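Local atomic coordinates of tail spike protein gp49 (PDB entry 4RU4), a protein that serves as the trimeric tailspike of a Pseudomonas phage and acts as an O-specific polysaccharide lyase, probably degrading the surface polysaccharide of the host during virus entry. Residues A254-N258 / S259-N263; L318-D321 / I322-T326; A329-H332 / G333-D337; C343-Y346 / G347-W351. One frame throughout, in Å; residues are numbered along the deposited sequence.

Contact 1: A254-N258 / S259-N263; sequences AKITN and SNISN. With NA (sodium ion), chain Y; EDO (1,2-ethanediol), chain S.
Ile-256 is the first residue of 254-258 to meet 259-263, and it does so at a corner where two short strands join. Its CG1 lies anti to the backbone N (chi1 176°), which carries that branch over the bend: CG1 comes 3.7 Å from Ser-259 OG, and CD1 ends 4.2 Å from Ile-261 CD1. The two isoleucines therefore meet by their delta methyls inside the coil, where Phe-248 and Val-246 of the same chain pack beside Ile-256 and Ile-261 respectively. At Thr-257 the side chain turns the other way, its OG1 bound to Asp-234, but its carbonyl serves the corner. Ser-259 OG donates to Thr-257 O over 2.7 Å, arriving from 52° above the carbonyl plane. Asn-258 makes the bend itself in the left-handed alpha conformation (phi 55°), which asparagine adopts readily. Its amide is held at both ends, ND2 by Asp-234 and OD1 by Asn-285, and its backbone O accepts from the O1 of an ethanediol at 2.8 Å. That molecule also hydrogen-bonds to Asp-235 of the same chain and to Arg-232 of the third subunit, close to where Asn-260 bonds to Asp-253 of that subunit. The corner is a worked example of how a right-handed parallel beta-helix, the fold of the pectin lyase-like clan, changes direction. Ser-259 OG has a second bond, with Val-236 N of the preceding coil, so one buried hydroxyl ties the turn both to itself and to its neighbour, while hydrocarbon fills the inner side.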
ATOM      1  N   ALA B 254     -12.512 -13.125  11.237  1.00  9.67           N
ATOM      2  CA  ALA B 254     -11.737 -13.006  12.469  1.00  5.94           C
ATOM      3  C   ALA B 254     -10.753 -11.856  12.298  1.00  6.85           C
ATOM      4  O   ALA B 254     -10.036 -11.803  11.303  1.00  6.88           O
ATOM      5  CB  ALA B 254     -10.982 -14.291  12.742  1.00  7.66           C
ATOM      6  N   LYS B 255     -10.699 -10.938  13.268  1.00  5.26           N
ATOM      7  CA  LYS B 255      -9.697  -9.875  13.203  1.00  9.75           C
ATOM      8  C   LYS B 255      -8.878  -9.820  14.490  1.00 10.45           C
ATOM      9  O   LYS B 255      -9.448  -9.721  15.581  1.00  9.80           O
ATOM     10  CB  LYS B 255     -10.354  -8.520  12.949  1.00  9.13           C
ATOM     11  CG  LYS B 255     -10.906  -8.348  11.521  1.00 13.94           C
ATOM     12  CD  LYS B 255     -11.359  -6.910  11.258  1.00 18.49           C
ATOM     13  CE  LYS B 255     -11.702  -6.721   9.791  1.00 18.86           C
ATOM     14  NZ  LYS B 255     -13.143  -6.515   9.607  1.00 19.44           N
ATOM     15  N   ILE B 256      -7.552  -9.866  14.359  1.00  7.18           N
ATOM     16  CA  ILE B 256      -6.679  -9.577  15.492  1.00  7.08           C
ATOM     17  C   ILE B 256      -5.907  -8.304  15.179  1.00  8.86           C
ATOM     18  O   ILE B 256      -5.289  -8.196  14.109  1.00  8.40           O
ATOM     19  CB  ILE B 256      -5.724 -10.709  15.836  1.00  7.52           C
ATOM     20  CG1 ILE B 256      -4.771 -10.273  16.973  1.00  5.24           C
ATOM     21  CG2 ILE B 256      -4.891 -11.171  14.608  1.00  8.32           C
ATOM     22  CD1 ILE B 256      -4.141 -11.468  17.697  1.00  5.37           C
ATOM     23  N   THR B 257      -5.946  -7.342  16.099  1.00  4.99           N
ATOM     24  CA  THR B 257      -5.373  -6.010  15.827  1.00  4.88           C
ATOM     25  C   THR B 257      -4.510  -5.524  17.004  1.00  8.16           C
ATOM     26  O   THR B 257      -4.780  -5.862  18.168  1.00  6.46           O
ATOM     27  CB  THR B 257      -6.490  -4.970  15.591  1.00  9.80           C
ATOM     28  OG1 THR B 257      -7.455  -5.068  16.661  1.00 10.25           O
ATOM     29  CG2 THR B 257      -7.199  -5.235  14.246  1.00  6.52           C
ATOM     30  N   ASN B 258      -3.493  -4.714  16.708  1.00  5.45           N
ATOM     31  CA  ASN B 258      -2.760  -4.007  17.782  1.00  8.26           C
ATOM     32  C   ASN B 258      -2.197  -4.924  18.893  1.00  9.70           C
ATOM     33  O   ASN B 258      -2.130  -4.539  20.075  1.00  9.54           O
ATOM     34  CB  ASN B 258      -3.684  -2.951  18.385  1.00 12.77           C
ATOM     35  CG  ASN B 258      -4.446  -2.164  17.309  1.00 19.75           C
ATOM     36  OD1 ASN B 258      -3.840  -1.682  16.354  1.00 24.17           O
ATOM     37  ND2 ASN B 258      -5.782  -2.060  17.449  1.00 17.66           N
ATOM     38  N   SER B 259      -1.772  -6.127  18.513  1.00  5.86           N
ATOM     39  CA  SER B 259      -1.400  -7.148  19.493  1.00  5.10           C
ATOM     40  C   SER B 259       0.060  -7.574  19.356  1.00  8.57           C
ATOM     41  O   SER B 259       0.641  -7.468  18.279  1.00  9.18           O
ATOM     42  CB  SER B 259      -2.345  -8.362  19.383  1.00  5.18           C
ATOM     43  OG  SER B 259      -3.674  -7.918  19.612  1.00  5.97           O
ATOM     44  N   ASN B 260       0.639  -8.053  20.447  1.00  7.91           N
ATOM     45  CA  ASN B 260       2.013  -8.546  20.436  1.00  5.55           C
ATOM     46  C   ASN B 260       1.977 -10.017  20.800  1.00  6.28           C
ATOM     47  O   ASN B 260       1.629 -10.370  21.912  1.00  5.57           O
ATOM     48  CB  ASN B 260       2.910  -7.775  21.414  1.00  7.54           C
ATOM     49  CG  ASN B 260       3.360  -6.419  20.844  1.00 12.16           C
ATOM     50  OD1 ASN B 260       2.654  -5.822  20.036  1.00 14.48           O
ATOM     51  ND2 ASN B 260       4.543  -5.957  21.239  1.00  9.28           N
ATOM     52  N   ILE B 261       2.355 -10.857  19.849  1.00  5.43           N
ATOM     53  CA  ILE B 261       2.260 -12.292  20.012  1.00  6.78           C
ATOM     54  C   ILE B 261       3.649 -12.897  19.856  1.00  8.25           C
ATOM     55  O   ILE B 261       4.352 -12.630  18.863  1.00  8.43           O
ATOM     56  CB  ILE B 261       1.361 -12.926  18.930  1.00  7.08           C
ATOM     57  CG1 ILE B 261       0.015 -12.174  18.795  1.00  5.48           C
ATOM     58  CG2 ILE B 261       1.161 -14.425  19.252  1.00  5.71           C
ATOM     59  CD1 ILE B 261      -0.785 -12.090  20.115  1.00  7.29           C
ATOM     60  N   SER B 262       4.063 -13.712  20.825  0.68  6.70           N
ATOM     61  CA  SER B 262       5.401 -14.317  20.778  0.68  8.40           C
ATOM     62  C   SER B 262       5.346 -15.788  21.162  0.68  9.85           C
ATOM     63  O   SER B 262       5.085 -16.116  22.321  0.68  9.17           O
ATOM     64  CB  SER B 262       6.362 -13.576  21.727  0.68  7.19           C
ATOM     65  OG  SER B 262       7.663 -14.149  21.707  0.68  7.86           O
ATOM     66  N   ASN B 263       5.602 -16.672  20.200  1.00  8.02           N
ATOM     67  CA  ASN B 263       5.635 -18.102  20.491  1.00  9.44           C
ATOM     68  C   ASN B 263       7.039 -18.683  20.317  1.00  8.57           C
ATOM     69  O   ASN B 263       7.525 -18.827  19.201  1.00  6.56           O
ATOM     70  CB  ASN B 263       4.584 -18.878  19.662  1.00  6.22           C
ATOM     71  CG  ASN B 263       4.544 -20.364  20.015  1.00  7.99           C
ATOM     72  OD1 ASN B 263       5.087 -20.782  21.035  1.00  8.25           O
ATOM     73  ND2 ASN B 263       3.951 -21.171  19.137  1.00  6.45           N
TER
HETATM   74 NA    NA Y 807       8.996 -14.177  24.381  1.00 12.15          NA
HETATM   75  C1  EDO S 801       0.108  -5.270  22.490  1.00 25.29           C
HETATM   76  O1  EDO S 801       0.224  -4.220  21.528  1.00 23.07           O
HETATM   77  C2  EDO S 801       0.153  -4.685  23.887  1.00 31.01           C
HETATM   78  O2  EDO S 801      -0.709  -3.558  23.916  1.00 31.53           O
HETATM   79  O   HOH W   1       8.520 -15.215  26.827  1.00 27.86           O

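Contact 2: L318-D321 / I322-T326; sequences LRND and ITSGT
From Asp-321 the backbone leaves strand 317-320 and winds through the 3-10 segment 322-324, Ser-324 N donating to Asp-321 O at 2.9 Å. An Asx turn starts this loop of the beta-helix: Asp-321, with its carboxylate swung to the far side from the backbone N (chi1 179°), extends OD1 to Thr-323 N at 2.9 Å. Thr-323 OG1 adds a second bond to the same oxygen, 2.7 Å long and on its syn side. Both donors approach OD1 from one face of the carboxylate, and Arg-174 of the third subunit adds a salt bridge to it. So many donors on one oxygen would probably stabilise its negative charge, and they tie the fold of the loop to the subunit interface. The main-chain oxygen of Asp-321 is doubly held as well. Ser-324 OG donates to it over 2.7 Å, coming almost straight on with a C=O...O angle of 166°, whereas Ser-324 N meets it from well above the carbonyl plane. Asn-320 closes the loop from the strand side. Its ND2 spans 3.1 Å to Thr-326 O, which lies close to the plane of the amide, and also bonds to Arg-292 O of the preceding coil. A water takes the hydrogen of Ile-322 N. The final link is a weak but nearly straight bond, Thr-326 N to Ser-324 OG at 3.4 Å with an angle of 170° at the hydrogen.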
ATOM      1  N   LEU B 318       7.073  -9.065  11.523  1.00  5.00           N
ATOM      2  CA  LEU B 318       7.117 -10.490  11.797  1.00  7.20           C
ATOM      3  C   LEU B 318       8.581 -10.941  11.879  1.00  5.16           C
ATOM      4  O   LEU B 318       9.416 -10.513  11.059  1.00  9.13           O
ATOM      5  CB  LEU B 318       6.399 -11.285  10.678  1.00  6.56           C
ATOM      6  CG  LEU B 318       5.001 -10.780  10.253  1.00 10.71           C
ATOM      7  CD1 LEU B 318       4.425 -11.749   9.185  1.00 15.66           C
ATOM      8  CD2 LEU B 318       4.073 -10.717  11.432  1.00 14.56           C
ATOM      9  N   ARG B 319       8.871 -11.791  12.853  1.00  5.27           N
ATOM     10  CA  ARG B 319      10.190 -12.425  13.024  1.00  5.35           C
ATOM     11  C   ARG B 319      10.029 -13.904  13.342  1.00  7.65           C
ATOM     12  O   ARG B 319       9.031 -14.315  13.954  1.00  7.63           O
ATOM     13  CB  ARG B 319      10.972 -11.762  14.163  1.00  5.36           C
ATOM     14  CG  ARG B 319      11.355 -10.294  13.913  1.00  5.25           C
ATOM     15  CD  ARG B 319      12.016  -9.683  15.193  1.00  8.90           C
ATOM     16  NE  ARG B 319      12.592  -8.356  14.932  1.00  6.99           N
ATOM     17  CZ  ARG B 319      11.933  -7.205  15.052  1.00  6.80           C
ATOM     18  NH1 ARG B 319      10.648  -7.185  15.416  1.00  5.88           N
ATOM     19  NH2 ARG B 319      12.555  -6.055  14.788  1.00  5.61           N
ATOM     20  N   ASN B 320      10.994 -14.712  12.899  1.00  6.52           N
ATOM     21  CA  ASN B 320      11.031 -16.116  13.264  1.00  8.07           C
ATOM     22  C   ASN B 320      12.448 -16.511  13.691  1.00  6.03           C
ATOM     23  O   ASN B 320      13.342 -15.662  13.744  1.00  7.17           O
ATOM     24  CB  ASN B 320      10.446 -17.037  12.157  1.00  5.73           C
ATOM     25  CG  ASN B 320      11.444 -17.337  11.016  1.00  5.72           C
ATOM     26  OD1 ASN B 320      12.450 -16.634  10.834  1.00  7.45           O
ATOM     27  ND2 ASN B 320      11.160 -18.393  10.247  1.00  5.79           N
ATOM     28  N   ASP B 321      12.636 -17.784  14.022  1.00  7.66           N
ATOM     29  CA  ASP B 321      13.952 -18.317  14.337  1.00  7.60           C
ATOM     30  C   ASP B 321      14.615 -18.653  13.005  1.00 10.37           C
ATOM     31  O   ASP B 321      14.220 -19.601  12.318  1.00  8.77           O
ATOM     32  CB  ASP B 321      13.778 -19.601  15.168  1.00  9.71           C
ATOM     33  CG  ASP B 321      15.105 -20.269  15.536  1.00 10.97           C
ATOM     34  OD1 ASP B 321      16.166 -19.857  15.035  1.00 10.14           O
ATOM     35  OD2 ASP B 321      15.082 -21.233  16.336  1.00  8.46           O
ATOM     36  N   ILE B 322      15.623 -17.881  12.622  1.00  7.90           N
ATOM     37  CA  ILE B 322      16.261 -18.127  11.333  1.00  7.75           C
ATOM     38  C   ILE B 322      16.861 -19.539  11.240  1.00  8.30           C
ATOM     39  O   ILE B 322      16.922 -20.134  10.169  1.00  9.74           O
ATOM     40  CB  ILE B 322      17.331 -17.038  11.038  1.00 15.26           C
ATOM     41  CG1 ILE B 322      17.719 -17.066   9.552  1.00 19.27           C
ATOM     42  CG2 ILE B 322      18.526 -17.216  11.963  1.00 17.25           C
ATOM     43  CD1 ILE B 322      18.374 -15.789   9.058  1.00 21.64           C
ATOM     44  N   THR B 323      17.299 -20.093  12.361  1.00  8.47           N
ATOM     45  CA  THR B 323      17.878 -21.431  12.338  1.00  8.73           C
ATOM     46  C   THR B 323      16.828 -22.512  12.121  1.00 11.01           C
ATOM     47  O   THR B 323      17.180 -23.657  11.934  1.00 10.38           O
ATOM     48  CB  THR B 323      18.698 -21.770  13.631  1.00 15.25           C
ATOM     49  OG1 THR B 323      17.807 -21.933  14.749  1.00 11.97           O
ATOM     50  CG2 THR B 323      19.686 -20.677  13.919  1.00 15.97           C
ATOM     51  N   SER B 324      15.545 -22.157  12.122  1.00  8.77           N
ATOM     52  CA  SER B 324      14.507 -23.133  11.800  1.00 10.04           C
ATOM     53  C   SER B 324      14.568 -23.571  10.329  1.00  9.74           C
ATOM     54  O   SER B 324      14.062 -24.632   9.971  1.00  8.55           O
ATOM     55  CB  SER B 324      13.110 -22.564  12.084  1.00  8.92           C
ATOM     56  OG  SER B 324      12.826 -21.541  11.158  1.00 10.13           O
ATOM     57  N   GLY B 325      15.177 -22.733   9.494  1.00  8.65           N
ATOM     58  CA  GLY B 325      15.323 -23.016   8.083  1.00 12.61           C
ATOM     59  C   GLY B 325      14.049 -22.798   7.272  1.00 14.12           C
ATOM     60  O   GLY B 325      14.030 -23.097   6.085  1.00 17.59           O
ATOM     61  N   THR B 326      12.994 -22.262   7.888  1.00  8.64           N
ATOM     62  CA  THR B 326      11.740 -22.067   7.151  1.00  6.06           C
ATOM     63  C   THR B 326      11.364 -20.584   6.990  1.00  5.89           C
ATOM     64  O   THR B 326      11.969 -19.706   7.601  1.00  6.69           O
ATOM     65  CB  THR B 326      10.580 -22.888   7.779  1.00  6.17           C
ATOM     66  OG1 THR B 326       9.450 -22.897   6.904  1.00  7.90           O
ATOM     67  CG2 THR B 326      10.167 -22.337   9.156  1.00  6.16           C
TER
HETATM   68  O   HOH W   2      15.995 -15.655  14.676  1.00 10.81           O

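Contact 3: A329-H332 / G333-D337; sequences ADFH and GNAED
His-332, Gly-333 and Ala-335 carry this contact, a type I beta turn that runs from His-332 to Ala-335. The bond that closes it is weak: Ala-335 N donates to His-332 O at 3.2 Å, with only 131° at the hydrogen. A water helps to hold the same oxygen, donating to His-332 O at 3.0 Å and to Asn-334 OD1 at 2.7 Å, and so bridges the opening of the turn. Gly-333 occupies the first of the two central positions, and its N-H is bound by the carboxylate of Glu-376. Asn-334 follows, its ND2 directed to Gly-298 O. The imidazole of His-332 leads away from the turn, back over its own segment. There ND1 donates to Asp-330 OD2 across 2.8 Å; the acceptor lies in the plane of the ring, and the bond uses the syn side of the carboxylate. Asp-330 OD1 is taken in turn by His-327 NE2, so the carboxylate sits between two histidines that help to fix its rotation. An ethanediol, probably from the crystallisation liquor, lies about 3 Å from the side chain of His-332; such molecules often mark pockets. Ala-335 points back toward 329-332, its CB 3.4 Å from His-332 O and 4.0 Å from Phe-331 CB. The turn thus brings two apolar side chains together on the inner side of a polar bend. There Phe-331 and Ala-335 pack inside the beta-helix against Thr-297 of strand 296-298 and Ile-356 of strand 356-359, while strand 335-336 runs parallel to 308-309.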
ATOM      1  N   ALA B 329       6.868 -15.671   7.075  1.00  5.39           N
ATOM      2  CA  ALA B 329       5.480 -15.357   6.699  1.00  6.40           C
ATOM      3  C   ALA B 329       4.904 -16.522   5.924  1.00  8.56           C
ATOM      4  O   ALA B 329       5.429 -16.864   4.875  1.00  8.99           O
ATOM      5  CB  ALA B 329       5.420 -14.101   5.864  1.00  6.09           C
ATOM      6  N   ASP B 330       3.837 -17.138   6.441  1.00  5.51           N
ATOM      7  CA  ASP B 330       3.358 -18.394   5.844  1.00  8.90           C
ATOM      8  C   ASP B 330       1.937 -18.303   5.256  1.00  9.91           C
ATOM      9  O   ASP B 330       1.087 -17.574   5.761  1.00  8.57           O
ATOM     10  CB  ASP B 330       3.438 -19.543   6.881  1.00  5.77           C
ATOM     11  CG  ASP B 330       2.779 -20.808   6.387  1.00  9.54           C
ATOM     12  OD1 ASP B 330       3.474 -21.618   5.711  1.00 12.22           O
ATOM     13  OD2 ASP B 330       1.552 -20.985   6.628  1.00  7.80           O
ATOM     14  N   PHE B 331       1.722 -19.001   4.143  1.00  5.67           N
ATOM     15  CA  PHE B 331       0.413 -19.496   3.739  1.00  5.73           C
ATOM     16  C   PHE B 331       0.633 -20.973   3.413  1.00  9.54           C
ATOM     17  O   PHE B 331       1.630 -21.311   2.768  1.00  8.43           O
ATOM     18  CB  PHE B 331      -0.059 -18.841   2.435  1.00  9.67           C
ATOM     19  CG  PHE B 331      -0.365 -17.375   2.543  1.00 11.64           C
ATOM     20  CD1 PHE B 331      -1.451 -16.930   3.291  1.00 10.64           C
ATOM     21  CD2 PHE B 331       0.389 -16.442   1.829  1.00  9.54           C
ATOM     22  CE1 PHE B 331      -1.748 -15.586   3.380  1.00 11.71           C
ATOM     23  CE2 PHE B 331       0.083 -15.088   1.917  1.00 12.70           C
ATOM     24  CZ  PHE B 331      -1.006 -14.663   2.682  1.00 10.56           C
ATOM     25  N   HIS B 332      -0.285 -21.853   3.809  1.00  7.61           N
ATOM     26  CA  HIS B 332      -0.259 -23.240   3.298  1.00  7.40           C
ATOM     27  C   HIS B 332      -0.990 -23.379   1.947  1.00  8.36           C
ATOM     28  O   HIS B 332      -1.661 -22.445   1.474  1.00  7.02           O
ATOM     29  CB  HIS B 332      -0.864 -24.216   4.327  1.00  6.50           C
ATOM     30  CG  HIS B 332       0.087 -24.614   5.404  1.00 10.07           C
ATOM     31  ND1 HIS B 332       0.828 -23.690   6.113  1.00  9.69           N
ATOM     32  CD2 HIS B 332       0.419 -25.830   5.900  1.00 12.79           C
ATOM     33  CE1 HIS B 332       1.586 -24.325   6.993  1.00 13.26           C
ATOM     34  NE2 HIS B 332       1.347 -25.620   6.895  1.00 14.97           N
ATOM     35  N   GLY B 333      -0.841 -24.536   1.303  1.00  7.21           N
ATOM     36  CA  GLY B 333      -1.414 -24.719  -0.027  1.00  6.32           C
ATOM     37  C   GLY B 333      -2.924 -24.720  -0.151  1.00  8.26           C
ATOM     38  O   GLY B 333      -3.452 -24.885  -1.261  1.00  7.64           O
ATOM     39  N   ASN B 334      -3.647 -24.583   0.963  1.00  7.06           N
ATOM     40  CA  ASN B 334      -5.088 -24.394   0.823  1.00  6.39           C
ATOM     41  C   ASN B 334      -5.536 -22.933   0.925  1.00  6.52           C
ATOM     42  O   ASN B 334      -6.664 -22.658   1.333  1.00 11.87           O
ATOM     43  CB  ASN B 334      -5.868 -25.269   1.825  1.00  6.53           C
ATOM     44  CG  ASN B 334      -5.708 -24.784   3.265  1.00  7.18           C
ATOM     45  OD1 ASN B 334      -4.678 -24.231   3.627  1.00  6.38           O
ATOM     46  ND2 ASN B 334      -6.740 -24.993   4.088  1.00  7.35           N
ATOM     47  N   ALA B 335      -4.648 -21.995   0.576  1.00  6.71           N
ATOM     48  CA  ALA B 335      -4.964 -20.575   0.619  1.00  5.93           C
ATOM     49  C   ALA B 335      -5.361 -20.133  -0.781  1.00  9.14           C
ATOM     50  O   ALA B 335      -4.765 -20.580  -1.750  1.00  8.54           O
ATOM     51  CB  ALA B 335      -3.744 -19.749   1.106  1.00  6.15           C
ATOM     52  N   GLU B 336      -6.366 -19.269  -0.894  1.00  7.52           N
ATOM     53  CA  GLU B 336      -6.672 -18.619  -2.178  1.00  7.79           C
ATOM     54  C   GLU B 336      -7.026 -17.163  -1.959  1.00  8.82           C
ATOM     55  O   GLU B 336      -7.853 -16.874  -1.091  1.00  6.14           O
ATOM     56  CB  GLU B 336      -7.821 -19.320  -2.902  1.00  8.31           C
ATOM     57  CG  GLU B 336      -8.387 -18.514  -4.067  1.00 10.91           C
ATOM     58  CD  GLU B 336      -9.380 -19.282  -4.937  1.00  9.21           C
ATOM     59  OE1 GLU B 336      -9.990 -20.260  -4.471  1.00 11.57           O
ATOM     60  OE2 GLU B 336      -9.553 -18.893  -6.106  1.00 12.61           O
ATOM     61  N   ASP B 337      -6.422 -16.246  -2.725  1.00  5.52           N
ATOM     62  CA  ASP B 337      -6.851 -14.851  -2.669  1.00  6.38           C
ATOM     63  C   ASP B 337      -6.534 -14.304  -1.281  1.00  5.72           C
ATOM     64  O   ASP B 337      -7.393 -13.770  -0.590  1.00  6.58           O
ATOM     65  CB  ASP B 337      -8.360 -14.702  -2.977  1.00  7.39           C
ATOM     66  CG  ASP B 337      -8.787 -13.246  -3.157  1.00  9.77           C
ATOM     67  OD1 ASP B 337      -7.924 -12.392  -3.465  1.00  9.05           O
ATOM     68  OD2 ASP B 337      -9.992 -12.948  -2.993  1.00 11.91           O
TER
HETATM   69  O   HOH W   3      -3.410 -21.832   3.804  1.00  7.27           O

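Contact 4: C343-Y346 / G347-W351; sequences CTIY and GGATW
A buried corner of the beta-helix, made by van der Waals contact alone, joins Ile-345 to Gly-348 and Ala-349 where strand 344-345 gives way to strand 349-352. Ile-345 points inward across the bend. Its CG2 lies beside its own carbonyl carbon and presses on the backbone, 3.2 Å from Gly-348 O, a tight approach for a methyl. The other branch, whose CG1 sits next to the backbone N (chi1 -55°), reaches further round, so that CD1 comes within 4.4 Å of Ala-349 CB. Tyr-358 of strand 356-359 packs on both residues. Two glycines make the bend, Gly-347 (phi 105°) and Gly-348 (phi 92°). At both positions a CB would be jammed against the carbonyl oxygen of the residue before, so the backbone angles call for glycine. Gly-347 N finds its acceptor in Thr-364 OG1 of the following coil. Tyr-346 faces outward instead, its hydroxyl hydrogen-bonded to that of Tyr-188 of the third subunit. No hydrogen bond spans the bend, so its shape probably rests on glycine torsions, apolar contacts inside and polar bonds to neighbouring coils and subunits.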
ATOM      1  N   CYS B 343       4.006  -5.060   5.297  1.00  4.57           N
ATOM      2  CA  CYS B 343       4.607  -5.802   6.401  1.00  7.25           C
ATOM      3  C   CYS B 343       6.124  -5.783   6.314  1.00  9.99           C
ATOM      4  O   CYS B 343       6.693  -5.815   5.208  1.00  9.04           O
ATOM      5  CB  CYS B 343       4.117  -7.264   6.382  1.00  6.69           C
ATOM      6  SG  CYS B 343       2.372  -7.437   6.866  1.00  9.87           S
ATOM      7  N   THR B 344       6.774  -5.737   7.474  1.00  4.67           N
ATOM      8  CA  THR B 344       8.197  -6.000   7.568  1.00  6.04           C
ATOM      9  C   THR B 344       8.347  -7.478   7.951  1.00  8.10           C
ATOM     10  O   THR B 344       7.862  -7.917   9.002  1.00  7.97           O
ATOM     11  CB  THR B 344       8.868  -5.087   8.628  1.00  5.52           C
ATOM     12  OG1 THR B 344       8.639  -3.712   8.280  1.00  6.34           O
ATOM     13  CG2 THR B 344      10.406  -5.358   8.709  1.00  4.98           C
ATOM     14  N   ILE B 345       8.982  -8.253   7.078  1.00  4.83           N
ATOM     15  CA  ILE B 345       9.101  -9.697   7.284  1.00  7.57           C
ATOM     16  C   ILE B 345      10.568 -10.100   7.369  1.00  9.30           C
ATOM     17  O   ILE B 345      11.277 -10.123   6.358  1.00  7.73           O
ATOM     18  CB  ILE B 345       8.394 -10.493   6.137  1.00  4.98           C
ATOM     19  CG1 ILE B 345       6.925 -10.040   6.010  1.00  4.93           C
ATOM     20  CG2 ILE B 345       8.505 -12.041   6.359  1.00  5.07           C
ATOM     21  CD1 ILE B 345       6.176 -10.613   4.787  1.00  4.92           C
ATOM     22  N   TYR B 346      11.044 -10.373   8.586  1.00  5.45           N
ATOM     23  CA  TYR B 346      12.398 -10.877   8.745  1.00  5.10           C
ATOM     24  C   TYR B 346      12.353 -12.383   8.659  1.00 10.28           C
ATOM     25  O   TYR B 346      11.663 -13.007   9.461  1.00  8.62           O
ATOM     26  CB  TYR B 346      12.939 -10.509  10.128  1.00  5.14           C
ATOM     27  CG  TYR B 346      13.117  -9.015  10.311  1.00  5.05           C
ATOM     28  CD1 TYR B 346      14.235  -8.377   9.820  1.00  5.01           C
ATOM     29  CD2 TYR B 346      12.157  -8.250  10.991  1.00  5.00           C
ATOM     30  CE1 TYR B 346      14.432  -6.986  10.020  1.00  7.90           C
ATOM     31  CE2 TYR B 346      12.332  -6.888  11.203  1.00  6.92           C
ATOM     32  CZ  TYR B 346      13.471  -6.255  10.707  1.00  9.50           C
ATOM     33  OH  TYR B 346      13.647  -4.897  10.908  1.00  8.67           O
ATOM     34  N   GLY B 347      13.085 -12.972   7.708  1.00  7.04           N
ATOM     35  CA  GLY B 347      13.215 -14.427   7.690  1.00  5.35           C
ATOM     36  C   GLY B 347      12.386 -15.084   6.593  1.00  8.45           C
ATOM     37  O   GLY B 347      12.109 -16.278   6.658  1.00  5.47           O
ATOM     38  N   GLY B 348      11.991 -14.312   5.582  1.00  7.31           N
ATOM     39  CA  GLY B 348      11.453 -14.923   4.378  1.00  6.05           C
ATOM     40  C   GLY B 348       9.950 -15.114   4.321  1.00  5.46           C
ATOM     41  O   GLY B 348       9.240 -15.036   5.338  1.00  5.29           O
ATOM     42  N   ALA B 349       9.457 -15.388   3.116  1.00  5.27           N
ATOM     43  CA  ALA B 349       8.025 -15.513   2.900  1.00  5.27           C
ATOM     44  C   ALA B 349       7.735 -16.611   1.859  1.00  9.45           C
ATOM     45  O   ALA B 349       8.660 -17.179   1.264  1.00  7.16           O
ATOM     46  CB  ALA B 349       7.443 -14.163   2.460  1.00  5.15           C
ATOM     47  N   THR B 350       6.458 -16.916   1.631  1.00  7.45           N
ATOM     48  CA  THR B 350       6.157 -18.047   0.760  1.00  6.64           C
ATOM     49  C   THR B 350       4.943 -17.832  -0.145  1.00  7.76           C
ATOM     50  O   THR B 350       3.986 -17.150   0.218  1.00  8.28           O
ATOM     51  CB  THR B 350       5.919 -19.364   1.588  1.00  5.62           C
ATOM     52  OG1 THR B 350       5.801 -20.490   0.700  1.00  6.45           O
ATOM     53  CG2 THR B 350       4.623 -19.258   2.355  1.00  5.63           C
ATOM     54  N   TRP B 351       5.008 -18.435  -1.329  1.00  7.01           N
ATOM     55  CA  TRP B 351       3.877 -18.528  -2.240  1.00  8.75           C
ATOM     56  C   TRP B 351       3.409 -19.982  -2.197  1.00  9.05           C
ATOM     57  O   TRP B 351       4.183 -20.873  -2.530  1.00  5.75           O
ATOM     58  CB  TRP B 351       4.384 -18.274  -3.655  1.00  9.86           C
ATOM     59  CG  TRP B 351       4.501 -16.856  -4.122  1.00  6.36           C
ATOM     60  CD1 TRP B 351       3.760 -15.759  -3.731  1.00  8.13           C
ATOM     61  CD2 TRP B 351       5.416 -16.391  -5.115  1.00  5.28           C
ATOM     62  NE1 TRP B 351       4.159 -14.642  -4.453  1.00  5.89           N
ATOM     63  CE2 TRP B 351       5.151 -15.015  -5.327  1.00  6.32           C
ATOM     64  CE3 TRP B 351       6.403 -17.022  -5.883  1.00  7.26           C
ATOM     65  CZ2 TRP B 351       5.852 -14.255  -6.250  1.00  7.68           C
ATOM     66  CZ3 TRP B 351       7.099 -16.265  -6.815  1.00  9.65           C
ATOM     67  CH2 TRP B 351       6.822 -14.895  -6.985  1.00  8.76           C
TER

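Overall arrangement
The four contacts follow one another along the chain and climb the same beta-helix. Contacts 2 and 4 are on adjacent coils, their centres about 10 Å apart, and parallel strand pairing joins them: Leu-318 N lies 2.9 Å from Thr-344 O. Contact 3 reaches both, since Ala-329 CB packs on Leu-318 CD1 and on Ile-345 CD1, and Ala-329 N probably bonds to Gly-348 O. Contact 1 lies two coils before contact 2, touching none of the others; about 7 Å separates its nearest atoms from contact 2. Contacts 1, 2 and 4 meet the third subunit. Contact 2 approaches the calcium site, the side chain of Ile-322 being about 10 Å from the bound calcium ion.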